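Local coordinates for tRNA threonylcarbamoyladenosine biosynthesis protein TsaB (PDB 5BR9) that probably takes part, as a TsaB-type protein of the Kae1/TsaD family, in making the threonylcarbamoyladenosine (t6A) modification of tRNA, at residues Ser10-Asp16 with Val65-Gly71; Cys22-Leu26 with Met50-Leu55; Arg96-Ala100 with Trp207-Val213. Residues are numbered along the deposited sequence.

Interaction 1: residues Ser10-Asp16 with Val65-Gly71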
loop_
_atom_site.group_PDB
_atom_site.type_symbol
_atom_site.label_atom_id
_atom_site.label_comp_id
_atom_site.label_asym_id
_atom_site.label_seq_id
_atom_site.Cartn_x
_atom_site.Cartn_y
_atom_site.Cartn_z
ATOM N N SER A 10 7.105 23.144 14.239
ATOM C CA SER A 10 7.054 21.819 13.641
ATOM C C SER A 10 6.845 21.848 12.141
ATOM O O SER A 10 6.140 22.697 11.608
ATOM C CB SER A 10 5.928 20.991 14.267
ATOM O OG SER A 10 6.190 20.696 15.624
ATOM N N THR A 11 7.430 20.874 11.465
ATOM C CA THR A 11 7.175 20.716 10.052
ATOM C C THR A 11 6.444 19.392 9.872
ATOM O O THR A 11 6.970 18.343 10.207
ATOM C CB THR A 11 8.478 20.779 9.228
ATOM O OG1 THR A 11 9.098 22.054 9.441
ATOM C CG2 THR A 11 8.190 20.641 7.750
ATOM N N LEU A 12 5.208 19.462 9.396
ATOM C CA LEU A 12 4.353 18.276 9.244
ATOM C C LEU A 12 3.867 18.102 7.820
ATOM O O LEU A 12 3.414 19.055 7.186
ATOM C CB LEU A 12 3.129 18.346 10.176
ATOM C CG LEU A 12 3.360 18.415 11.680
ATOM C CD1 LEU A 12 2.021 18.557 12.424
ATOM C CD2 LEU A 12 4.156 17.181 12.178
ATOM N N LEU A 13 3.908 16.861 7.352
ATOM C CA LEU A 13 3.423 16.499 6.021
ATOM C C LEU A 13 2.126 15.696 6.181
ATOM O O LEU A 13 2.040 14.782 7.017
ATOM C CB LEU A 13 4.492 15.675 5.257
ATOM C CG LEU A 13 4.175 15.209 3.834
ATOM C CD1 LEU A 13 4.011 16.422 2.907
ATOM C CD2 LEU A 13 5.247 14.250 3.296
ATOM N N ALA A 14 1.119 16.051 5.391
ATOM C CA ALA A 14 -0.173 15.392 5.455
ATOM C C ALA A 14 -0.617 14.940 4.072
ATOM O O ALA A 14 -0.367 15.626 3.083
ATOM C CB ALA A 14 -1.219 16.316 6.060
ATOM N N LEU A 15 -1.209 13.755 3.993
ATOM C CA LEU A 15 -1.751 13.280 2.728
ATOM C C LEU A 15 -3.036 12.461 2.904
ATOM O O LEU A 15 -3.207 11.743 3.896
ATOM C CB LEU A 15 -0.701 12.515 1.949
ATOM C CG LEU A 15 -0.086 11.246 2.471
ATOM C CD1 LEU A 15 -1.006 10.079 2.116
ATOM C CD2 LEU A 15 1.288 11.121 1.801
ATOM N N ASP A 16 -3.945 12.583 1.941
ATOM C CA ASP A 16 -5.150 11.787 1.977
ATOM C C ASP A 16 -5.503 11.241 0.590
ATOM O O ASP A 16 -5.549 11.976 -0.390
ATOM C CB ASP A 16 -6.311 12.605 2.532
ATOM C CG ASP A 16 -7.462 11.721 2.974
ATOM O OD1 ASP A 16 -7.516 11.391 4.174
ATOM O OD2 ASP A 16 -8.285 11.323 2.127
ATOM N N VAL A 65 10.963 17.335 7.479
ATOM C CA VAL A 65 9.674 16.833 7.978
ATOM C C VAL A 65 9.819 16.102 9.313
ATOM O O VAL A 65 10.641 15.184 9.455
ATOM C CB VAL A 65 9.008 15.923 6.921
ATOM C CG1 VAL A 65 7.783 15.218 7.490
ATOM C CG2 VAL A 65 8.656 16.724 5.661
ATOM N N ASP A 66 9.000 16.496 10.288
ATOM C CA ASP A 66 9.090 15.924 11.625
ATOM C C ASP A 66 8.226 14.673 11.806
ATOM O O ASP A 66 8.566 13.770 12.580
ATOM C CB ASP A 66 8.695 16.987 12.653
ATOM C CG ASP A 66 9.663 18.171 12.667
ATOM O OD1 ASP A 66 10.883 17.935 12.533
ATOM O OD2 ASP A 66 9.213 19.329 12.820
ATOM N N ALA A 67 7.102 14.629 11.094
ATOM C CA ALA A 67 6.168 13.519 11.189
ATOM C C ALA A 67 5.247 13.524 9.968
ATOM O O ALA A 67 5.070 14.562 9.317
ATOM C CB ALA A 67 5.360 13.599 12.486
ATOM N N ILE A 68 4.679 12.362 9.650
ATOM C CA ILE A 68 3.802 12.237 8.479
ATOM C C ILE A 68 2.426 11.777 8.910
ATOM O O ILE A 68 2.292 10.756 9.589
ATOM C CB ILE A 68 4.382 11.274 7.440
ATOM C CG1 ILE A 68 5.830 11.653 7.106
ATOM C CG2 ILE A 68 3.533 11.308 6.193
ATOM C CD1 ILE A 68 6.543 10.641 6.258
ATOM N N ALA A 69 1.412 12.557 8.549
ATOM C CA ALA A 69 0.031 12.238 8.872
ATOM C C ALA A 69 -0.727 11.759 7.647
ATOM O O ALA A 69 -0.459 12.214 6.537
ATOM C CB ALA A 69 -0.653 13.446 9.468
ATOM N N PHE A 70 -1.688 10.859 7.847
ATOM C CA PHE A 70 -2.500 10.374 6.738
ATOM C C PHE A 70 -3.913 10.008 7.210
ATOM O O PHE A 70 -4.104 9.656 8.372
ATOM C CB PHE A 70 -1.851 9.154 6.074
ATOM C CG PHE A 70 -1.803 7.940 6.954
ATOM C CD1 PHE A 70 -2.738 6.916 6.802
ATOM C CD2 PHE A 70 -0.836 7.818 7.936
ATOM C CE1 PHE A 70 -2.699 5.797 7.620
ATOM C CE2 PHE A 70 -0.793 6.696 8.756
ATOM C CZ PHE A 70 -1.718 5.697 8.605
ATOM N N GLY A 71 -4.888 10.078 6.306
ATOM C CA GLY A 71 -6.210 9.587 6.596
ATOM C C GLY A 71 -6.238 8.065 6.575
ATOM O O GLY A 71 -5.930 7.452 5.558
HETATM O O HOH W 1 8.308 19.012 15.882
#
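Strands 12-16 and 67-71 run parallel, the axes of the two segments approaching to 4.7 Å, 20° apart. Leu13 is hydrogen-bonded twice, N to Ala67 O (3.2 Å) and O to Ala69 N (2.8 Å); Gly71 N to Leu15 O (3.4 Å) is weak. The two faces differ in relief. On one, Ala14, Ala67 and Ala69 leave a shallow floor for helix 196-208, and Leu12 leans over, CD2 3.8 Å from Ala67 CB. On the other, ridges meet: Leu13 CB abuts Val65 CG1 (4.0 Å) and Leu15 CD1 Phe70 CB (4.2 Å), while helix 77-94 packs on Ile68 and Phe70. Asp16, its OD2 hydrogen-bonded to Ser18 OG, sets OD1 3.3 Å from Gly71 CA, where a CB would clash. At the N-terminal end, Thr11 N donates a hydrogen bond to Asp66 OD2 and Thr11 O accepts one from Asp66 N, both 2.7 Å. Such parallel strands, first and fourth in the chain, form the centre of the 3-2-1-4-5 sheet of the ASKHA (actin-like ATPase) fold.

Interaction 2: residues Cys22-Leu26 with Met50-Leu55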
loop_
_atom_site.group_PDB
_atom_site.type_symbol
_atom_site.label_atom_id
_atom_site.label_comp_id
_atom_site.label_asym_id
_atom_site.label_seq_id
_atom_site.Cartn_x
_atom_site.Cartn_y
_atom_site.Cartn_z
ATOM N N CYS A 22 -7.359 13.291 -4.200
ATOM C CA CYS A 22 -6.009 13.089 -3.723
ATOM C C CYS A 22 -5.473 14.434 -3.232
ATOM O O CYS A 22 -5.508 15.431 -3.957
ATOM C CB CYS A 22 -5.124 12.506 -4.826
ATOM S SG CYS A 22 -3.476 12.054 -4.250
ATOM N N SER A 23 -5.010 14.503 -1.995
ATOM C CA SER A 23 -4.565 15.800 -1.516
ATOM C C SER A 23 -3.392 15.687 -0.555
ATOM O O SER A 23 -3.191 14.651 0.102
ATOM C CB SER A 23 -5.726 16.559 -0.866
ATOM O OG SER A 23 -6.175 15.917 0.300
ATOM N N VAL A 24 -2.589 16.750 -0.531
ATOM C CA VAL A 24 -1.386 16.796 0.277
ATOM C C VAL A 24 -1.308 18.167 0.934
ATOM O O VAL A 24 -1.766 19.164 0.387
ATOM C CB VAL A 24 -0.126 16.499 -0.577
ATOM C CG1 VAL A 24 -0.221 15.102 -1.225
ATOM C CG2 VAL A 24 0.060 17.568 -1.653
ATOM N N ALA A 25 -0.720 18.232 2.111
ATOM C CA ALA A 25 -0.635 19.509 2.792
ATOM C C ALA A 25 0.642 19.533 3.600
ATOM O O ALA A 25 1.201 18.482 3.941
ATOM C CB ALA A 25 -1.867 19.751 3.673
ATOM N N LEU A 26 1.128 20.736 3.858
ATOM C CA LEU A 26 2.392 20.909 4.538
ATOM C C LEU A 26 2.295 22.048 5.518
ATOM O O LEU A 26 1.802 23.133 5.170
ATOM C CB LEU A 26 3.496 21.171 3.521
ATOM C CG LEU A 26 4.874 21.411 4.124
ATOM C CD1 LEU A 26 5.412 20.112 4.677
ATOM C CD2 LEU A 26 5.802 21.946 3.068
ATOM N N MET A 50 2.638 14.751 -6.332
ATOM C CA MET A 50 1.988 15.856 -5.631
ATOM C C MET A 50 2.830 16.284 -4.428
ATOM O O MET A 50 2.949 17.475 -4.137
ATOM C CB MET A 50 0.578 15.487 -5.192
ATOM C CG MET A 50 -0.449 15.580 -6.311
ATOM S SD MET A 50 -2.139 15.281 -5.740
ATOM C CE MET A 50 -2.235 16.495 -4.448
ATOM N N VAL A 51 3.427 15.304 -3.753
ATOM C CA VAL A 51 4.273 15.565 -2.598
ATOM C C VAL A 51 5.538 16.304 -3.001
ATOM O O VAL A 51 5.911 17.305 -2.362
ATOM C CB VAL A 51 4.612 14.264 -1.860
ATOM C CG1 VAL A 51 5.692 14.515 -0.797
ATOM C CG2 VAL A 51 3.341 13.694 -1.205
ATOM N N ARG A 52 6.192 15.827 -4.063
ATOM C CA ARG A 52 7.412 16.464 -4.542
ATOM C C ARG A 52 7.113 17.929 -4.868
ATOM O O ARG A 52 7.839 18.827 -4.440
ATOM C CB ARG A 52 7.970 15.706 -5.759
ATOM C CG ARG A 52 9.167 16.333 -6.490
ATOM C CD ARG A 52 10.284 16.815 -5.557
ATOM N NE ARG A 52 10.706 15.831 -4.561
ATOM C CZ ARG A 52 11.378 16.151 -3.462
ATOM N NH1 ARG A 52 11.684 17.417 -3.245
ATOM N NH2 ARG A 52 11.733 15.219 -2.586
ATOM N N ASP A 53 6.029 18.159 -5.605
ATOM C CA ASP A 53 5.653 19.514 -6.022
ATOM C C ASP A 53 5.367 20.430 -4.836
ATOM O O ASP A 53 5.742 21.605 -4.846
ATOM C CB ASP A 53 4.425 19.482 -6.940
ATOM C CG ASP A 53 4.735 18.944 -8.333
ATOM O OD1 ASP A 53 5.927 18.729 -8.663
ATOM O OD2 ASP A 53 3.770 18.723 -9.095
ATOM N N LEU A 54 4.682 19.895 -3.833
ATOM C CA LEU A 54 4.324 20.671 -2.654
ATOM C C LEU A 54 5.589 21.072 -1.891
ATOM O O LEU A 54 5.788 22.244 -1.547
ATOM C CB LEU A 54 3.391 19.876 -1.746
ATOM C CG LEU A 54 2.885 20.603 -0.496
ATOM C CD1 LEU A 54 1.919 21.705 -0.878
ATOM C CD2 LEU A 54 2.218 19.639 0.477
ATOM N N LEU A 55 6.444 20.090 -1.635
ATOM C CA LEU A 55 7.701 20.355 -0.953
ATOM C C LEU A 55 8.519 21.337 -1.773
ATOM O O LEU A 55 9.073 22.291 -1.236
ATOM C CB LEU A 55 8.495 19.074 -0.733
ATOM C CG LEU A 55 7.927 18.069 0.257
ATOM C CD1 LEU A 55 8.781 16.822 0.176
ATOM C CD2 LEU A 55 7.951 18.636 1.655
#
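This is helix-on-sheet packing in the N-terminal ASKHA-type domain: helix 43-58 lies against the 3-2-1-4-5 sheet, and its 50-55 turns meet strand 21-28. Over the two short segments the axes come within 8.6 Å and run in roughly the same direction, 29° apart. No hydrogen bond crosses the interface. Within the helix Leu54 N is bonded to Met50 O (3.0 Å) and Leu55 N to Val51 O (2.9 Å), while the strand pairs with its neighbours 12-16 and 31-38.

What remains is apolar contact, made chiefly by alternate strand residues. Cys22, Val24 and Leu26 point toward the helix; Ser23 and Ala25 point away, and Ser23 OG is hydrogen-bonded to the backbone N of Ala196. Val24 is the central knob, set among three helix residues: its CG1 is 3.8 Å from Val51 CG2, and its CG2 is 3.7 Å from Leu54 CD2 and 3.8 Å from Met50 CE. Leu54 also reaches along the strand, with CD2 3.6 Å from Leu26 CB, and Leu26 CD2 meets Leu55 CD2 at 4.2 Å. Arg52, which takes no part in the contact, pairs with Asp56 in a salt bridge, and both Val51 and Arg52 pack on Phe92 of the second subunit.

Met50 and Cys22 close the other end. Met50 bends at chi3 (55°) to bring its methyl back over the strand, where CE lies 3.5 Å from Cys22 O. The two sulfurs also meet, Met50 SD resting 3.8 Å from Cys22 SG.

Interaction 3: residues Arg96-Ala100 with Trp207-Val213; sequences RPVLA and WARGEGV
A single antiparallel bridge ties the edge strand 98-101 of the ASKHA-type sheet to the chain following helix 196-208. Val98 and Val213 form a hydrogen-bonded pair with CA atoms 5.2 Å apart: Val98 N to Val213 O is 2.7 Å, and Val213 N to Val98 O is 2.9 Å. Both residues are extended (phi/psi -119/152 and -125/143). This short pairing extends the sheet edge and joins it to the segment after a helix that itself lies on that sheet.

Leu99, Pro97 and Trp207 bury the most surface. Leu99 (m, t) comes from the strand, setting CD1 4.1 Å from Trp207 CB and CD2 3.6 Å from Gly212 N and 3.9 Å from Glu211 CB. The turn it touches begins at Gly210, at 86/17 the first residue to leave helical angles, in a Schellman motif with Gly210 N on Trp207 O at 2.9 Å. Glu211 is extended at -75/170, its OE1 in a salt bridge to Arg209 NE at 3.2 Å. Gly212, at 132/135, again needs glycine; its CA lies 3.4 Å from Val98 O in a CA-H...O contact.

Pro97, with a C-gamma endo ring, points its CB toward the turn, 3.9 Å from Gly212 C. Trp207, with chi1 t (-178°) and chi2 -118°, swings its indole across to the proline and meets it edge-on near the ring plane: Pro97 CG lies 3.4 Å from Trp207 CZ3.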
loop_
_atom_site.group_PDB
_atom_site.type_symbol
_atom_site.label_atom_id
_atom_site.label_comp_id
_atom_site.label_asym_id
_atom_site.label_seq_id
_atom_site.Cartn_x
_atom_site.Cartn_y
_atom_site.Cartn_z
ATOM N N ARG A 96 11.098 8.855 10.933
ATOM C CA ARG A 96 10.159 9.798 11.539
ATOM C C ARG A 96 8.844 9.096 11.855
ATOM O O ARG A 96 8.541 8.060 11.268
ATOM C CB ARG A 96 9.909 10.989 10.610
ATOM C CG ARG A 96 11.102 11.873 10.413
ATOM C CD ARG A 96 11.515 12.557 11.733
ATOM N NE ARG A 96 12.739 13.325 11.511
ATOM C CZ ARG A 96 13.337 14.094 12.416
ATOM N NH1 ARG A 96 12.829 14.215 13.638
ATOM N NH2 ARG A 96 14.449 14.752 12.085
ATOM N N PRO A 97 8.073 9.636 12.807
ATOM C CA PRO A 97 6.824 8.943 13.178
ATOM C C PRO A 97 5.633 9.201 12.242
ATOM O O PRO A 97 5.677 10.119 11.421
ATOM C CB PRO A 97 6.549 9.461 14.604
ATOM C CG PRO A 97 7.289 10.728 14.724
ATOM C CD PRO A 97 8.421 10.733 13.733
ATOM N N VAL A 98 4.585 8.378 12.340
ATOM C CA VAL A 98 3.397 8.598 11.522
ATOM C C VAL A 98 2.205 8.838 12.434
ATOM O O VAL A 98 2.148 8.330 13.549
ATOM C CB VAL A 98 3.071 7.420 10.556
ATOM C CG1 VAL A 98 4.265 7.019 9.755
ATOM C CG2 VAL A 98 2.455 6.251 11.272
ATOM N N LEU A 99 1.250 9.593 11.910
ATOM C CA LEU A 99 0.026 9.972 12.596
ATOM C C LEU A 99 -1.200 9.502 11.810
ATOM O O LEU A 99 -1.541 10.072 10.776
ATOM C CB LEU A 99 -0.024 11.493 12.767
ATOM C CG LEU A 99 1.019 12.115 13.692
ATOM C CD1 LEU A 99 1.173 13.605 13.443
ATOM C CD2 LEU A 99 0.593 11.877 15.123
ATOM N N ALA A 100 -1.865 8.463 12.302
ATOM C CA ALA A 100 -3.081 7.975 11.671
ATOM C C ALA A 100 -4.266 8.841 12.135
ATOM O O ALA A 100 -4.465 9.048 13.321
ATOM C CB ALA A 100 -3.306 6.520 12.013
ATOM N N TRP A 207 0.061 15.849 17.133
ATOM C CA TRP A 207 1.515 15.907 17.290
ATOM C C TRP A 207 1.887 16.621 18.593
ATOM O O TRP A 207 2.798 16.189 19.301
ATOM C CB TRP A 207 2.149 16.608 16.087
ATOM C CG TRP A 207 3.659 16.691 16.099
ATOM C CD1 TRP A 207 4.411 17.835 16.121
ATOM C CD2 TRP A 207 4.597 15.593 16.047
ATOM N NE1 TRP A 207 5.753 17.517 16.096
ATOM C CE2 TRP A 207 5.896 16.154 16.043
ATOM C CE3 TRP A 207 4.463 14.198 16.016
ATOM C CZ2 TRP A 207 7.057 15.365 16.027
ATOM C CZ3 TRP A 207 5.612 13.417 15.984
ATOM C CH2 TRP A 207 6.894 14.003 15.986
ATOM N N ALA A 208 1.182 17.707 18.899
ATOM C CA ALA A 208 1.416 18.468 20.134
ATOM C C ALA A 208 1.077 17.667 21.390
ATOM O O ALA A 208 1.589 17.977 22.454
ATOM C CB ALA A 208 0.620 19.767 20.131
ATOM N N ARG A 209 0.207 16.659 21.270
ATOM C CA ARG A 209 -0.123 15.780 22.404
ATOM C C ARG A 209 0.932 14.698 22.566
ATOM O O ARG A 209 0.868 13.898 23.488
ATOM C CB ARG A 209 -1.490 15.106 22.230
ATOM C CG ARG A 209 -2.693 15.997 22.484
ATOM C CD ARG A 209 -3.980 15.164 22.606
ATOM N NE ARG A 209 -4.420 14.629 21.319
ATOM C CZ ARG A 209 -5.172 15.302 20.452
ATOM N NH1 ARG A 209 -5.566 16.542 20.732
ATOM N NH2 ARG A 209 -5.524 14.743 19.298
ATOM N N GLY A 210 1.881 14.657 21.638
ATOM C CA GLY A 210 2.926 13.659 21.682
ATOM C C GLY A 210 2.579 12.342 21.020
ATOM O O GLY A 210 3.235 11.340 21.267
ATOM N N GLU A 211 1.549 12.332 20.180
ATOM C CA GLU A 211 1.214 11.126 19.432
ATOM C C GLU A 211 2.207 10.938 18.305
ATOM O O GLU A 211 3.003 11.829 18.016
ATOM C CB GLU A 211 -0.201 11.198 18.887
ATOM C CG GLU A 211 -1.266 11.221 19.977
ATOM C CD GLU A 211 -2.679 11.301 19.405
ATOM O OE1 GLU A 211 -3.566 11.849 20.091
ATOM O OE2 GLU A 211 -2.896 10.822 18.270
ATOM N N GLY A 212 2.160 9.781 17.660
ATOM C CA GLY A 212 3.095 9.486 16.597
ATOM C C GLY A 212 3.669 8.116 16.838
ATOM O O GLY A 212 4.038 7.780 17.950
ATOM N N VAL A 213 3.728 7.312 15.787
ATOM C CA VAL A 213 4.097 5.920 15.919
ATOM C C VAL A 213 5.263 5.688 14.977
ATOM O O VAL A 213 5.302 6.288 13.914
ATOM C CB VAL A 213 2.880 5.028 15.621
ATOM C CG1 VAL A 213 3.296 3.611 15.373
ATOM C CG2 VAL A 213 1.873 5.117 16.783
#

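How the interactions relate
All three contacts reach the same sheet. Interaction 1 is its buried centre, joined mainly by backbone hydrogen bonds; strand 21-28 of interaction 2 adjoins it on one side (Ala14 O to Ala25 N, 2.8 Å), and strand 98-101 of interaction 3 on the other (Ile68 O to Leu99 N, 2.8 Å). Interaction 2 is equally buried but has no hydrogen bond across it and rests mainly on apolar side chains, as a helix packs on the sheet. Interaction 3, at the sheet's edge, is only partly buried and mixes a backbone bridge with apolar packing. Interactions 2 and 3 do not touch; their nearest atoms are about 11 Å apart.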